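Local coordinates for protein fumarylacetoacetate hydrolase (Burkholderia xenovorans, PDB 5TI1) that probably hydrolyses fumarylacetoacetate to fumarate and acetoacetate, the last step of phenylalanine and tyrosine breakdown, and binds magnesium, at residues R124-A127 and E128-G131. Sequence-based numbering, arbitrary orientation.
Sequences RDDA and ELRG
R130 reaches back from the first turn of its helix to the loop before it. R130 NH1 donates to the backbone O of R124 at 2.7 Å. The oxygen lies in the guanidinium plane, at its edge, and the nitrogen arrives in the carbonyl plane on a lone pair. The bond is somewhat bent, with 143° at the hydrogen. The R130 chain runs extended from CG to NE, with CG anti to the backbone N (chi1 -175°), and this reach carries the guanidinium to R124.

D126 meets the helix at its start. D126 OD1 accepts from the backbone N of L129 in a nearly straight but weak bond of 3.4 Å. D126 OD2 lies against the L129 side chain, 3.3 Å from L129 CB and 3.9 Å from L129 CD2. D126 is thus the N-cap of helix 127-133. Its negative carboxylate, at the N-terminal end of the helix, probably interacts favourably with the helix dipole. The first helical backbone bonds follow the N-cap: R130 N donates to D126 O at 2.9 Å, and G131 N to A127 O at 2.8 Å. The cap sits on the surface of the N-terminal region of this FAH-family chain, away from the metal sites.

R124, whose carbonyl receives R130, uses its own side chain to hold D125. The chain bends at chi3 (80°), and the guanidinium grips the carboxylate side-on in a salt bridge. R124 NE meets D125 OD1 at 2.8 Å from above the carboxylate plane. R124 NH2 meets D125 OD2 on the syn side but tilted out of that plane. R124 NH1 donates to the backbone O of R118. W26 touches both arginine side chains, while L129 packs on A74 and L123. E128 OE2 is salt-bridged to R132 NE, one turn further along the helix.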
loop_
_atom_site.group_PDB
_atom_site.type_symbol
_atom_site.label_atom_id
_atom_site.label_comp_id
_atom_site.label_asym_id
_atom_site.label_seq_id
_atom_site.Cartn_x
_atom_site.Cartn_y
_atom_site.Cartn_z
ATOM N N ARG B 124 -33.482 15.872 21.523
ATOM C CA ARG B 124 -33.560 15.756 22.977
ATOM C C ARG B 124 -34.928 15.290 23.461
ATOM O O ARG B 124 -35.028 14.386 24.294
ATOM C CB ARG B 124 -33.210 17.109 23.605
ATOM C CG ARG B 124 -33.265 17.151 25.127
ATOM C CD ARG B 124 -33.194 18.589 25.624
ATOM N NE ARG B 124 -34.483 19.264 25.530
ATOM C CZ ARG B 124 -34.662 20.566 25.726
ATOM N NH1 ARG B 124 -33.631 21.349 26.018
ATOM N NH2 ARG B 124 -35.875 21.088 25.621
ATOM N N ASP B 125 -35.994 15.885 22.935
ATOM C CA ASP B 125 -37.343 15.653 23.434
ATOM C C ASP B 125 -38.123 14.617 22.632
ATOM O O ASP B 125 -39.307 14.404 22.910
ATOM C CB ASP B 125 -38.117 16.975 23.470
ATOM C CG ASP B 125 -37.591 17.926 24.528
ATOM O OD1 ASP B 125 -36.675 17.538 25.284
ATOM O OD2 ASP B 125 -38.095 19.063 24.605
ATOM N N ASP B 126 -37.498 13.966 21.657
ATOM C CA ASP B 126 -38.136 12.896 20.893
ATOM C C ASP B 126 -37.632 11.577 21.473
ATOM O O ASP B 126 -36.604 11.045 21.050
ATOM C CB ASP B 126 -37.820 13.024 19.406
ATOM C CG ASP B 126 -38.548 11.994 18.556
ATOM O OD1 ASP B 126 -39.234 11.120 19.121
ATOM O OD2 ASP B 126 -38.447 12.067 17.316
ATOM N N ALA B 127 -38.381 11.040 22.444
ATOM C CA ALA B 127 -37.924 9.856 23.170
ATOM C C ALA B 127 -37.771 8.646 22.249
ATOM O O ALA B 127 -36.820 7.867 22.394
ATOM C CB ALA B 127 -38.887 9.536 24.315
ATOM N N GLU B 128 -38.696 8.464 21.304
ATOM C CA GLU B 128 -38.651 7.276 20.456
ATOM C C GLU B 128 -37.420 7.290 19.556
ATOM O O GLU B 128 -36.644 6.328 19.530
ATOM C CB GLU B 128 -39.933 7.172 19.626
ATOM C CG GLU B 128 -40.126 5.828 18.915
ATOM C CD GLU B 128 -39.310 5.692 17.632
ATOM O OE1 GLU B 128 -38.994 6.726 17.010
ATOM O OE2 GLU B 128 -38.982 4.550 17.246
ATOM N N LEU B 129 -37.230 8.374 18.802
ATOM C CA LEU B 129 -36.065 8.463 17.927
ATOM C C LEU B 129 -34.774 8.430 18.734
ATOM O O LEU B 129 -33.792 7.795 18.327
ATOM C CB LEU B 129 -36.138 9.737 17.090
ATOM C CG LEU B 129 -34.952 9.957 16.149
ATOM C CD1 LEU B 129 -34.884 8.844 15.106
ATOM C CD2 LEU B 129 -35.036 11.333 15.497
ATOM N N ARG B 130 -34.768 9.098 19.889
ATOM C CA ARG B 130 -33.584 9.119 20.740
ATOM C C ARG B 130 -33.259 7.725 21.266
ATOM O O ARG B 130 -32.084 7.337 21.338
ATOM C CB ARG B 130 -33.807 10.109 21.881
ATOM C CG ARG B 130 -32.637 10.340 22.802
ATOM C CD ARG B 130 -32.999 11.441 23.783
ATOM N NE ARG B 130 -32.197 11.383 24.999
ATOM C CZ ARG B 130 -32.360 12.196 26.036
ATOM N NH1 ARG B 130 -33.302 13.129 26.002
ATOM N NH2 ARG B 130 -31.584 12.073 27.105
ATOM N N GLY B 131 -34.287 6.951 21.621
ATOM C CA GLY B 131 -34.083 5.567 22.021
ATOM C C GLY B 131 -33.534 4.683 20.918
ATOM O O GLY B 131 -32.937 3.641 21.207
#